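Tricorn protease (Thermoplasma acidophilum, PDB 1K32) is a serine protease that degrades polypeptides, probably working on peptides released by the proteasome, with beta-propeller domains thought to gate substrate passage. Local coordinates at residues A[300-305]-A[340-345]; A[348-353]-A[382-387]; A[851-856]-A[1028-1033]; A[928-933]-A[955-960]. All coordinates share one frame; numbering follows the deposited sequence.

Contact 1 of 4, residues A[300-305]-A[340-345]; sequences AEDFSP and YVRRGG
Asp-302 lies beside Tyr-340 and Ser-304 beside Arg-342 where strands 300-305 and 340-343 run almost parallel, 8° between their directions and 7.1 Å apart at closest approach. These are the first strands of two neighbouring four-stranded blades of a beta-propeller, and no backbone-to-backbone hydrogen bond joins them; side chains do the bridging. CG of Asp-302 stands trans to its own N (chi1 -163°), which carries the carboxylate across to the next blade. There OD1 accepts the backbone N of Val-341 at 3.1 Å, met nearly head-on, while OD2 uses its syn lone pair for a salt bridge to NH2 of Arg-342 at 2.7 Å. The carboxylate and guanidinium planes are turned 64° apart, and NH2 is the nitrogen that bonds Asp-302; NE goes to the carbonyl of Met-384, in a further blade. OD2 has a second cationic partner in Arg-614. Without this carboxylate, as with an alanine here, the N-H of Val-341 would probably lose its acceptor, and Arg-342 and Arg-614 the anion between them. The bend at chi2 brings CD of Arg-342 to 4.1 Å from OG of Ser-304.

Contact 2 of 4, residues A[348-353]-A[382-387]; sequences KVAFIH and FAMGVD
Met-384 reaches from strand 382-386 to the peptide between Ala-350 and Phe-351, packing one propeller blade against the next. Its CE sits 3.6 Å from the carbonyl O of Ala-350 and 3.7 Å from N of Phe-351, with CB of Ala-350 at 3.9 Å. The bends at chi2 and chi3 turn the thioether out of line with the start of the chain and bring the methyl to this peptide. Ile-352 and Met-384 lie alongside each other, pointing opposite ways, with CD1 of Ile-352 4.0 Å from CG of Met-384. The side chains meet one another only through apolar atoms, and no hydrogen bond joins the two segments. The strands run nearly antiparallel, at 161°, with axes 8.2 Å from each other, too far for backbone pairing. In the next shell, the backbones of Ala-350 and Ile-352 are bonded to strand 338-343 of their own blade, and Leu-361 of the following strand supports Ile-352. From that same strand 338-343, Arg-342 touches Val-386. Leu-407 also touches Val-386, whose CG2, anti to the carbonyl carbon, comes 3.8 Å from CB of Ala-350.

Contact 3 of 4, residues A[851-856]-A[1028-1033]; sequences GTIGYI and ALIEEL
Ile-853, on an outermost strand of the parallel sheet in the S41 peptidase domain, inserts its side chain among Leu-1029 and Ile-1030 of helix 1020-1032 and Leu-1033 just after it. Apolar contacts dominate. CD1 of Ile-853 makes the closest approach, 3.6 Å from CB of Leu-1029, and is 3.8 Å from CG1 of Ile-1030, whose side chain lies roughly at a right angle to it. The branch methyl CG2 instead meets CD1 of Leu-1029 at 3.8 Å, and CG1 faces CD2 of Leu-1033 at 4.1 Å. With CG1 opposite its carbonyl carbon (chi1 -57°) and the chain extended beyond, both arms of the isoleucine reach the helix. Polar interactions remain within each side: N of Leu-1033 bonds O of Leu-1029 at 2.7 Å, closing the last helical turn, and OG1 of Thr-852 bonds the backbone O of Ser-849. Behind the contact, Val-845 of helix 830-848 and Ile-883 of the adjacent strand touch Ile-853. With no hydrogen bond or salt bridge between the segments, their attachment is purely by apolar packing, and the same helix end also rests on strands 881-885 and 928-933 inside the sheet.

Contact 4 of 4, residues A[928-933]-A[955-960]; sequences KIIAIT and KLIGTR
Leu-956 lies next to Ala-931 where strands 928-933 and 955-958 run side by side in a parallel sheet. Its CA approaches O of Ala-931 in a CA-H...O contact, and CB carries the chain to the face on which Ala-931 places its own methyl. With CG anti to the backbone N (chi1 -177°), the fork leans over the neighbouring strand: CG is 3.8 Å from CG2 of Thr-933, and CD1 fits between that methyl, at 3.6 Å, and CB of Ala-931, at 3.7 Å. CD2, the other tip, passes CG2 of Thr-933 at 4.0 Å, while Ser-945 and Lys-949 of helix 940-950 touch the leucine from above the sheet. An alanine in its place is likely to open a gap between Ala-931, Thr-933 and this helix. Underneath, N of Ala-931 bonds O of Lys-955 at 2.9 Å and nearly straight (177°); Ala-931 O then accepts Ile-957 N at 2.8 Å, and Ile-957 O accepts Thr-933 N. On the other face, CD1 of Ile-930 meets CD1 of Ile-957 at 3.7 Å. Gly-958 has backbone angles that exclude a CB, which would also strike O of Thr-933. Strand 928-933, helix 940-950 and strand 954-958 thus form a beta-alpha-beta unit of the S41 peptidase domain, whose clan includes ClpP and crotonase.

Overall arrangement
The four contacts form two distant pairs, one in a propeller and one in the peptidase domain. Contacts 1 and 2, with centres 8 Å apart, share the blade containing strands 338-343 and 348-355: contact 1 joins it to the preceding blade, contact 2 to the following one. Contacts 3 and 4, with centres 12 Å apart, meet on one parallel sheet, where Leu-1029 packs on Ile-930; contact 4 is nested in the long loop that contact 3 closes. The pairs follow in series along the chain and lie on opposite sides of its centre, their centres 53 to 62 Å apart. They do not touch, yet propeller and peptidase meet elsewhere, at Phe-382 and Arg-972, consistent with propellers that probably serve the protease.

Contact 1 of 4, residues A[300-305]-A[340-345]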
loop_
_atom_site.group_PDB
_atom_site.type_symbol
_atom_site.label_atom_id
_atom_site.label_comp_id
_atom_site.label_asym_id
_atom_site.label_seq_id
_atom_site.Cartn_x
_atom_site.Cartn_y
_atom_site.Cartn_z
ATOM N N ALA A 300 -4.779 -24.667 -32.695
ATOM C CA ALA A 300 -4.672 -25.213 -31.355
ATOM C C ALA A 300 -5.972 -25.827 -30.853
ATOM O O ALA A 300 -7.071 -25.422 -31.237
ATOM C CB ALA A 300 -4.220 -24.135 -30.397
ATOM N N GLU A 301 -5.806 -26.822 -29.993
ATOM C CA GLU A 301 -6.894 -27.552 -29.359
ATOM C C GLU A 301 -6.289 -28.080 -28.055
ATOM O O GLU A 301 -5.103 -27.903 -27.782
ATOM C CB GLU A 301 -7.320 -28.758 -30.219
ATOM C CG GLU A 301 -7.598 -28.450 -31.683
ATOM C CD GLU A 301 -7.789 -29.695 -32.545
ATOM O OE1 GLU A 301 -6.791 -30.396 -32.836
ATOM O OE2 GLU A 301 -8.946 -29.974 -32.938
ATOM N N ASP A 302 -7.122 -28.697 -27.241
ATOM C CA ASP A 302 -6.677 -29.341 -26.013
ATOM C C ASP A 302 -5.311 -28.886 -25.462
ATOM O O ASP A 302 -4.275 -29.339 -25.944
ATOM C CB ASP A 302 -6.631 -30.845 -26.302
ATOM C CG ASP A 302 -6.584 -31.686 -25.053
ATOM O OD1 ASP A 302 -6.304 -32.901 -25.171
ATOM O OD2 ASP A 302 -6.841 -31.138 -23.962
ATOM N N PHE A 303 -5.304 -27.987 -24.476
ATOM C CA PHE A 303 -4.053 -27.555 -23.847
ATOM C C PHE A 303 -4.118 -28.124 -22.431
ATOM O O PHE A 303 -5.160 -28.068 -21.795
ATOM C CB PHE A 303 -3.935 -26.027 -23.834
ATOM C CG PHE A 303 -5.000 -25.333 -23.043
ATOM C CD1 PHE A 303 -4.839 -25.105 -21.682
ATOM C CD2 PHE A 303 -6.170 -24.903 -23.664
ATOM C CE1 PHE A 303 -5.829 -24.456 -20.950
ATOM C CE2 PHE A 303 -7.165 -24.253 -22.942
ATOM C CZ PHE A 303 -6.995 -24.029 -21.583
ATOM N N SER A 304 -3.024 -28.689 -21.935
ATOM C CA SER A 304 -3.062 -29.300 -20.606
ATOM C C SER A 304 -1.749 -29.203 -19.816
ATOM O O SER A 304 -0.666 -29.220 -20.387
ATOM C CB SER A 304 -3.461 -30.772 -20.773
ATOM O OG SER A 304 -4.049 -31.300 -19.600
ATOM N N PRO A 305 -1.834 -29.101 -18.483
ATOM C CA PRO A 305 -0.618 -29.009 -17.665
ATOM C C PRO A 305 0.013 -30.365 -17.375
ATOM O O PRO A 305 -0.688 -31.354 -17.167
ATOM C CB PRO A 305 -1.111 -28.336 -16.396
ATOM C CG PRO A 305 -2.487 -28.909 -16.253
ATOM C CD PRO A 305 -3.030 -28.826 -17.666
ATOM N N TYR A 340 -6.450 -36.256 -28.287
ATOM C CA TYR A 340 -6.319 -35.764 -26.916
ATOM C C TYR A 340 -4.993 -36.221 -26.325
ATOM O O TYR A 340 -4.404 -37.211 -26.771
ATOM C CB TYR A 340 -7.465 -36.267 -26.019
ATOM C CG TYR A 340 -8.851 -36.037 -26.578
ATOM C CD1 TYR A 340 -9.485 -37.021 -27.334
ATOM C CD2 TYR A 340 -9.514 -34.820 -26.390
ATOM C CE1 TYR A 340 -10.738 -36.804 -27.889
ATOM C CE2 TYR A 340 -10.767 -34.595 -26.945
ATOM C CZ TYR A 340 -11.370 -35.594 -27.691
ATOM O OH TYR A 340 -12.604 -35.396 -28.245
ATOM N N VAL A 341 -4.535 -35.477 -25.322
ATOM C CA VAL A 341 -3.288 -35.754 -24.624
ATOM C C VAL A 341 -3.502 -35.384 -23.154
ATOM O O VAL A 341 -4.019 -34.313 -22.836
ATOM C CB VAL A 341 -2.118 -34.931 -25.218
ATOM C CG1 VAL A 341 -0.830 -35.234 -24.476
ATOM C CG2 VAL A 341 -1.943 -35.260 -26.690
ATOM N N ARG A 342 -3.104 -36.284 -22.262
ATOM C CA ARG A 342 -3.284 -36.076 -20.835
ATOM C C ARG A 342 -2.083 -36.586 -20.047
ATOM O O ARG A 342 -1.428 -37.547 -20.446
ATOM C CB ARG A 342 -4.542 -36.822 -20.386
ATOM C CG ARG A 342 -5.435 -36.063 -19.429
ATOM C CD ARG A 342 -6.018 -34.811 -20.074
ATOM N NE ARG A 342 -7.146 -35.079 -20.966
ATOM C CZ ARG A 342 -7.597 -34.203 -21.863
ATOM N NH1 ARG A 342 -8.631 -34.502 -22.641
ATOM N NH2 ARG A 342 -6.997 -33.024 -21.991
ATOM N N ARG A 343 -1.797 -35.929 -18.929
ATOM C CA ARG A 343 -0.701 -36.324 -18.053
ATOM C C ARG A 343 -0.901 -37.791 -17.656
ATOM O O ARG A 343 -1.987 -38.179 -17.228
ATOM C CB ARG A 343 -0.699 -35.417 -16.821
ATOM C CG ARG A 343 -0.279 -36.064 -15.500
ATOM C CD ARG A 343 1.201 -36.354 -15.455
ATOM N NE ARG A 343 1.713 -36.442 -14.084
ATOM C CZ ARG A 343 1.374 -37.376 -13.199
ATOM N NH1 ARG A 343 1.906 -37.356 -11.987
ATOM N NH2 ARG A 343 0.509 -38.329 -13.516
ATOM N N GLY A 344 0.143 -38.602 -17.815
ATOM C CA GLY A 344 0.047 -40.013 -17.480
ATOM C C GLY A 344 1.057 -40.457 -16.434
ATOM O O GLY A 344 0.990 -41.575 -15.928
ATOM N N GLY A 345 1.995 -39.575 -16.108
ATOM C CA GLY A 345 3.014 -39.897 -15.128
ATOM C C GLY A 345 4.050 -38.790 -15.037
ATOM O O GLY A 345 3.856 -37.713 -15.591
#

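Contact 2 of 4, residues A[348-353]-A[382-387]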
loop_
_atom_site.group_PDB
_atom_site.type_symbol
_atom_site.label_atom_id
_atom_site.label_comp_id
_atom_site.label_asym_id
_atom_site.label_seq_id
_atom_site.Cartn_x
_atom_site.Cartn_y
_atom_site.Cartn_z
ATOM N N LYS A 348 5.419 -38.900 -18.482
ATOM C CA LYS A 348 4.576 -39.652 -19.396
ATOM C C LYS A 348 3.256 -38.976 -19.697
ATOM O O LYS A 348 2.688 -38.273 -18.862
ATOM C CB LYS A 348 4.290 -41.042 -18.834
ATOM C CG LYS A 348 5.505 -41.941 -18.782
ATOM C CD LYS A 348 5.163 -43.332 -18.256
ATOM C CE LYS A 348 6.419 -44.198 -18.192
ATOM N NZ LYS A 348 6.158 -45.555 -17.654
ATOM N N VAL A 349 2.755 -39.228 -20.895
ATOM C CA VAL A 349 1.498 -38.660 -21.304
ATOM C C VAL A 349 0.708 -39.710 -22.075
ATOM O O VAL A 349 1.278 -40.489 -22.829
ATOM C CB VAL A 349 1.745 -37.424 -22.191
ATOM C CG1 VAL A 349 1.912 -37.829 -23.639
ATOM C CG2 VAL A 349 0.643 -36.440 -22.006
ATOM N N ALA A 350 -0.600 -39.749 -21.852
ATOM C CA ALA A 350 -1.473 -40.668 -22.564
ATOM C C ALA A 350 -2.140 -39.847 -23.670
ATOM O O ALA A 350 -2.320 -38.634 -23.528
ATOM C CB ALA A 350 -2.522 -41.244 -21.618
ATOM N N PHE A 351 -2.498 -40.493 -24.773
ATOM C CA PHE A 351 -3.128 -39.777 -25.870
ATOM C C PHE A 351 -4.072 -40.654 -26.667
ATOM O O PHE A 351 -3.991 -41.882 -26.623
ATOM C CB PHE A 351 -2.056 -39.190 -26.805
ATOM C CG PHE A 351 -1.156 -40.227 -27.440
ATOM C CD1 PHE A 351 -1.598 -40.989 -28.525
ATOM C CD2 PHE A 351 0.131 -40.447 -26.949
ATOM C CE1 PHE A 351 -0.770 -41.956 -29.113
ATOM C CE2 PHE A 351 0.966 -41.407 -27.525
ATOM C CZ PHE A 351 0.515 -42.164 -28.610
ATOM N N ILE A 352 -4.982 -40.010 -27.377
ATOM C CA ILE A 352 -5.910 -40.717 -28.232
ATOM C C ILE A 352 -5.426 -40.440 -29.650
ATOM O O ILE A 352 -5.187 -39.283 -30.035
ATOM C CB ILE A 352 -7.352 -40.216 -28.065
ATOM C CG1 ILE A 352 -7.821 -40.449 -26.625
ATOM C CG2 ILE A 352 -8.270 -40.929 -29.055
ATOM C CD1 ILE A 352 -7.783 -41.896 -26.193
ATOM N N HIS A 353 -5.241 -41.521 -30.402
ATOM C CA HIS A 353 -4.791 -41.464 -31.784
ATOM C C HIS A 353 -5.940 -41.967 -32.651
ATOM O O HIS A 353 -6.456 -43.069 -32.439
ATOM C CB HIS A 353 -3.547 -42.347 -31.972
ATOM C CG HIS A 353 -2.985 -42.307 -33.357
ATOM N ND1 HIS A 353 -3.210 -43.303 -34.280
ATOM C CD2 HIS A 353 -2.264 -41.356 -33.998
ATOM C CE1 HIS A 353 -2.656 -42.966 -35.432
ATOM N NE2 HIS A 353 -2.077 -41.789 -35.289
ATOM N N PHE A 382 -14.578 -38.996 -27.287
ATOM C CA PHE A 382 -14.788 -37.559 -27.120
ATOM C C PHE A 382 -14.335 -37.018 -25.774
ATOM O O PHE A 382 -14.478 -35.825 -25.501
ATOM C CB PHE A 382 -16.253 -37.198 -27.366
ATOM C CG PHE A 382 -16.630 -37.228 -28.814
ATOM C CD1 PHE A 382 -16.981 -38.425 -29.431
ATOM C CD2 PHE A 382 -16.552 -36.074 -29.586
ATOM C CE1 PHE A 382 -17.243 -38.477 -30.793
ATOM C CE2 PHE A 382 -16.811 -36.115 -30.948
ATOM C CZ PHE A 382 -17.158 -37.326 -31.554
ATOM N N ALA A 383 -13.779 -37.894 -24.943
ATOM C CA ALA A 383 -13.284 -37.506 -23.625
ATOM C C ALA A 383 -12.315 -38.561 -23.101
ATOM O O ALA A 383 -12.523 -39.760 -23.288
ATOM C CB ALA A 383 -14.456 -37.335 -22.633
ATOM N N MET A 384 -11.255 -38.108 -22.445
ATOM C CA MET A 384 -10.274 -39.026 -21.888
ATOM C C MET A 384 -9.580 -38.429 -20.666
ATOM O O MET A 384 -9.243 -37.250 -20.639
ATOM C CB MET A 384 -9.242 -39.403 -22.948
ATOM C CG MET A 384 -8.291 -40.505 -22.526
ATOM S SD MET A 384 -6.810 -39.846 -21.776
ATOM C CE MET A 384 -5.744 -39.680 -23.204
ATOM N N GLY A 385 -9.391 -39.261 -19.650
ATOM C CA GLY A 385 -8.739 -38.827 -18.434
ATOM C C GLY A 385 -7.889 -39.964 -17.910
ATOM O O GLY A 385 -8.116 -41.128 -18.266
ATOM N N VAL A 386 -6.913 -39.643 -17.066
ATOM C CA VAL A 386 -6.035 -40.666 -16.508
ATOM C C VAL A 386 -6.031 -40.559 -14.998
ATOM O O VAL A 386 -6.040 -39.455 -14.458
ATOM C CB VAL A 386 -4.587 -40.502 -17.020
ATOM C CG1 VAL A 386 -3.705 -41.603 -16.458
ATOM C CG2 VAL A 386 -4.569 -40.518 -18.555
ATOM N N ASP A 387 -6.016 -41.696 -14.307
ATOM C CA ASP A 387 -6.001 -41.643 -12.854
ATOM C C ASP A 387 -4.661 -41.054 -12.432
ATOM O O ASP A 387 -3.689 -41.098 -13.184
ATOM C CB ASP A 387 -6.202 -43.035 -12.245
ATOM C CG ASP A 387 -4.939 -43.859 -12.235
ATOM O OD1 ASP A 387 -4.295 -43.961 -11.167
ATOM O OD2 ASP A 387 -4.588 -44.399 -13.302
#

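Contact 3 of 4, residues A[851-856]-A[1028-1033]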
loop_
_atom_site.group_PDB
_atom_site.type_symbol
_atom_site.label_atom_id
_atom_site.label_comp_id
_atom_site.label_asym_id
_atom_site.label_seq_id
_atom_site.Cartn_x
_atom_site.Cartn_y
_atom_site.Cartn_z
ATOM N N GLY A 851 -55.155 0.715 -40.403
ATOM C CA GLY A 851 -54.976 0.466 -38.984
ATOM C C GLY A 851 -55.655 -0.750 -38.370
ATOM O O GLY A 851 -55.780 -0.824 -37.150
ATOM N N THR A 852 -56.085 -1.701 -39.195
ATOM C CA THR A 852 -56.750 -2.900 -38.693
ATOM C C THR A 852 -55.840 -4.137 -38.659
ATOM O O THR A 852 -56.171 -5.137 -38.018
ATOM C CB THR A 852 -58.002 -3.264 -39.552
ATOM O OG1 THR A 852 -57.599 -3.510 -40.905
ATOM C CG2 THR A 852 -59.040 -2.130 -39.529
ATOM N N ILE A 853 -54.695 -4.075 -39.330
ATOM C CA ILE A 853 -53.804 -5.235 -39.372
ATOM C C ILE A 853 -52.365 -4.945 -38.947
ATOM O O ILE A 853 -51.790 -3.930 -39.329
ATOM C CB ILE A 853 -53.798 -5.860 -40.786
ATOM C CG1 ILE A 853 -55.230 -6.237 -41.199
ATOM C CG2 ILE A 853 -52.894 -7.095 -40.810
ATOM C CD1 ILE A 853 -55.368 -6.631 -42.675
ATOM N N GLY A 854 -51.805 -5.844 -38.142
ATOM C CA GLY A 854 -50.434 -5.697 -37.672
ATOM C C GLY A 854 -49.473 -6.549 -38.486
ATOM O O GLY A 854 -49.899 -7.389 -39.277
ATOM N N TYR A 855 -48.174 -6.366 -38.265
ATOM C CA TYR A 855 -47.167 -7.088 -39.028
ATOM C C TYR A 855 -45.939 -7.471 -38.207
ATOM O O TYR A 855 -45.457 -6.700 -37.381
ATOM C CB TYR A 855 -46.731 -6.232 -40.225
ATOM C CG TYR A 855 -45.601 -6.804 -41.055
ATOM C CD1 TYR A 855 -45.845 -7.734 -42.063
ATOM C CD2 TYR A 855 -44.286 -6.412 -40.829
ATOM C CE1 TYR A 855 -44.801 -8.256 -42.831
ATOM C CE2 TYR A 855 -43.238 -6.930 -41.581
ATOM C CZ TYR A 855 -43.499 -7.845 -42.584
ATOM O OH TYR A 855 -42.460 -8.309 -43.352
ATOM N N ILE A 856 -45.435 -8.670 -38.464
ATOM C CA ILE A 856 -44.255 -9.178 -37.782
ATOM C C ILE A 856 -43.394 -9.958 -38.772
ATOM O O ILE A 856 -43.912 -10.712 -39.601
ATOM C CB ILE A 856 -44.640 -10.142 -36.619
ATOM C CG1 ILE A 856 -45.352 -9.379 -35.499
ATOM C CG2 ILE A 856 -43.379 -10.808 -36.036
ATOM C CD1 ILE A 856 -45.772 -10.298 -34.343
ATOM N N ALA A 1028 -56.486 -10.633 -48.000
ATOM C CA ALA A 1028 -57.118 -11.838 -47.484
ATOM C C ALA A 1028 -57.631 -11.609 -46.068
ATOM O O ALA A 1028 -58.741 -12.019 -45.727
ATOM C CB ALA A 1028 -56.130 -13.015 -47.509
ATOM N N LEU A 1029 -56.824 -10.952 -45.244
ATOM C CA LEU A 1029 -57.233 -10.674 -43.874
ATOM C C LEU A 1029 -58.360 -9.650 -43.828
ATOM O O LEU A 1029 -59.288 -9.786 -43.029
ATOM C CB LEU A 1029 -56.049 -10.183 -43.037
ATOM C CG LEU A 1029 -55.201 -11.284 -42.388
ATOM C CD1 LEU A 1029 -54.105 -10.649 -41.554
ATOM C CD2 LEU A 1029 -56.076 -12.172 -41.510
ATOM N N ILE A 1030 -58.280 -8.625 -44.673
ATOM C CA ILE A 1030 -59.329 -7.609 -44.711
ATOM C C ILE A 1030 -60.668 -8.300 -44.989
ATOM O O ILE A 1030 -61.695 -7.959 -44.390
ATOM C CB ILE A 1030 -59.053 -6.555 -45.806
ATOM C CG1 ILE A 1030 -57.824 -5.730 -45.425
ATOM C CG2 ILE A 1030 -60.256 -5.632 -45.971
ATOM C CD1 ILE A 1030 -57.441 -4.688 -46.462
ATOM N N GLU A 1031 -60.643 -9.286 -45.888
ATOM C CA GLU A 1031 -61.845 -10.043 -46.233
ATOM C C GLU A 1031 -62.322 -10.857 -45.034
ATOM O O GLU A 1031 -63.476 -10.755 -44.626
ATOM C CB GLU A 1031 -61.564 -10.975 -47.419
ATOM N N GLU A 1032 -61.433 -11.670 -44.474
ATOM C CA GLU A 1032 -61.779 -12.491 -43.318
ATOM C C GLU A 1032 -62.301 -11.627 -42.176
ATOM O O GLU A 1032 -63.195 -12.036 -41.440
ATOM C CB GLU A 1032 -60.560 -13.279 -42.840
ATOM C CG GLU A 1032 -60.100 -14.341 -43.812
ATOM C CD GLU A 1032 -58.959 -15.171 -43.259
ATOM O OE1 GLU A 1032 -59.097 -15.674 -42.121
ATOM O OE2 GLU A 1032 -57.933 -15.325 -43.962
ATOM N N LEU A 1033 -61.737 -10.430 -42.044
ATOM C CA LEU A 1033 -62.127 -9.497 -40.998
ATOM C C LEU A 1033 -63.460 -8.798 -41.248
ATOM O O LEU A 1033 -63.884 -7.966 -40.447
ATOM C CB LEU A 1033 -61.029 -8.450 -40.800
ATOM C CG LEU A 1033 -59.912 -8.799 -39.808
ATOM C CD1 LEU A 1033 -59.419 -10.216 -40.042
ATOM C CD2 LEU A 1033 -58.780 -7.798 -39.956
#

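Contact 4 of 4, residues A[928-933]-A[955-960]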
loop_
_atom_site.group_PDB
_atom_site.type_symbol
_atom_site.label_atom_id
_atom_site.label_comp_id
_atom_site.label_asym_id
_atom_site.label_seq_id
_atom_site.Cartn_x
_atom_site.Cartn_y
_atom_site.Cartn_z
ATOM N N LYS A 928 -57.463 -12.586 -36.166
ATOM C CA LYS A 928 -57.082 -13.493 -37.239
ATOM C C LYS A 928 -55.619 -13.367 -37.636
ATOM O O LYS A 928 -55.068 -12.275 -37.700
ATOM C CB LYS A 928 -57.962 -13.240 -38.467
ATOM C CG LYS A 928 -59.448 -13.479 -38.233
ATOM C CD LYS A 928 -59.702 -14.933 -37.879
ATOM C CE LYS A 928 -61.160 -15.189 -37.534
ATOM N NZ LYS A 928 -61.372 -16.630 -37.197
ATOM N N ILE A 929 -55.005 -14.499 -37.932
ATOM C CA ILE A 929 -53.613 -14.508 -38.320
ATOM C C ILE A 929 -53.449 -15.075 -39.722
ATOM O O ILE A 929 -54.244 -15.902 -40.167
ATOM C CB ILE A 929 -52.786 -15.372 -37.361
ATOM C CG1 ILE A 929 -53.087 -14.973 -35.912
ATOM C CG2 ILE A 929 -51.305 -15.193 -37.661
ATOM C CD1 ILE A 929 -52.427 -15.864 -34.886
ATOM N N ILE A 930 -52.415 -14.613 -40.410
ATOM C CA ILE A 930 -52.099 -15.086 -41.745
ATOM C C ILE A 930 -50.581 -15.114 -41.851
ATOM O O ILE A 930 -49.901 -14.214 -41.363
ATOM C CB ILE A 930 -52.708 -14.163 -42.842
ATOM C CG1 ILE A 930 -52.682 -14.889 -44.185
ATOM C CG2 ILE A 930 -51.954 -12.835 -42.918
ATOM C CD1 ILE A 930 -53.839 -14.499 -45.103
ATOM N N ALA A 931 -50.048 -16.166 -42.465
ATOM C CA ALA A 931 -48.611 -16.291 -42.590
ATOM C C ALA A 931 -48.130 -16.197 -44.026
ATOM O O ALA A 931 -48.814 -16.613 -44.962
ATOM C CB ALA A 931 -48.141 -17.613 -41.965
ATOM N N ILE A 932 -46.952 -15.610 -44.186
ATOM C CA ILE A 932 -46.335 -15.486 -45.493
ATOM C C ILE A 932 -44.991 -16.200 -45.477
ATOM O O ILE A 932 -44.137 -15.918 -44.621
ATOM C CB ILE A 932 -46.071 -14.020 -45.902
ATOM C CG1 ILE A 932 -47.336 -13.176 -45.741
ATOM C CG2 ILE A 932 -45.671 -13.982 -47.370
ATOM C CD1 ILE A 932 -47.140 -11.710 -46.120
ATOM N N THR A 933 -44.803 -17.115 -46.424
ATOM C CA THR A 933 -43.556 -17.868 -46.540
ATOM C C THR A 933 -43.110 -17.933 -48.007
ATOM O O THR A 933 -43.925 -17.725 -48.912
ATOM C CB THR A 933 -43.735 -19.316 -46.002
ATOM O OG1 THR A 933 -42.452 -19.895 -45.778
ATOM C CG2 THR A 933 -44.506 -20.196 -47.014
ATOM N N LYS A 955 -54.159 -19.087 -42.641
ATOM C CA LYS A 955 -53.723 -19.499 -43.975
ATOM C C LYS A 955 -52.249 -19.189 -44.197
ATOM O O LYS A 955 -51.713 -18.208 -43.651
ATOM C CB LYS A 955 -54.520 -18.773 -45.062
ATOM C CG LYS A 955 -56.015 -19.050 -45.088
ATOM C CD LYS A 955 -56.318 -20.485 -45.443
ATOM C CE LYS A 955 -57.819 -20.695 -45.592
ATOM N NZ LYS A 955 -58.141 -22.089 -46.020
ATOM N N LEU A 956 -51.607 -20.031 -45.005
ATOM C CA LEU A 956 -50.211 -19.856 -45.375
ATOM C C LEU A 956 -50.211 -19.384 -46.826
ATOM O O LEU A 956 -50.824 -20.008 -47.696
ATOM C CB LEU A 956 -49.440 -21.169 -45.256
ATOM C CG LEU A 956 -47.935 -21.095 -45.553
ATOM C CD1 LEU A 956 -47.252 -20.070 -44.623
ATOM C CD2 LEU A 956 -47.323 -22.470 -45.358
ATOM N N ILE A 957 -49.537 -18.272 -47.075
ATOM C CA ILE A 957 -49.476 -17.681 -48.411
ATOM C C ILE A 957 -48.041 -17.523 -48.880
ATOM O O ILE A 957 -47.148 -17.279 -48.071
ATOM C CB ILE A 957 -50.171 -16.289 -48.413
ATOM C CG1 ILE A 957 -51.686 -16.478 -48.515
ATOM C CG2 ILE A 957 -49.625 -15.403 -49.541
ATOM C CD1 ILE A 957 -52.320 -17.022 -47.277
ATOM N N GLY A 958 -47.826 -17.667 -50.188
ATOM C CA GLY A 958 -46.492 -17.520 -50.747
ATOM C C GLY A 958 -46.094 -18.635 -51.690
ATOM O O GLY A 958 -46.901 -19.090 -52.504
ATOM N N THR A 959 -44.851 -19.082 -51.584
ATOM C CA THR A 959 -44.359 -20.151 -52.446
ATOM C C THR A 959 -43.720 -21.257 -51.615
ATOM O O THR A 959 -43.235 -21.011 -50.501
ATOM C CB THR A 959 -43.323 -19.620 -53.446
ATOM O OG1 THR A 959 -42.245 -19.018 -52.727
ATOM C CG2 THR A 959 -43.948 -18.569 -54.378
ATOM N N ARG A 960 -43.728 -22.469 -52.162
ATOM C CA ARG A 960 -43.163 -23.640 -51.498
ATOM C C ARG A 960 -41.770 -23.392 -50.917
ATOM O O ARG A 960 -40.856 -22.958 -51.621
ATOM C CB ARG A 960 -43.138 -24.842 -52.472
ATOM C CG ARG A 960 -42.466 -26.095 -51.891
ATOM C CD ARG A 960 -43.191 -27.391 -52.274
ATOM N NE ARG A 960 -43.178 -27.670 -53.709
ATOM C CZ ARG A 960 -42.158 -28.205 -54.377
ATOM N NH1 ARG A 960 -42.275 -28.412 -55.674
ATOM N NH2 ARG A 960 -41.021 -28.531 -53.761
HETATM O O HOH W 1 -55.539 -16.691 -42.104
#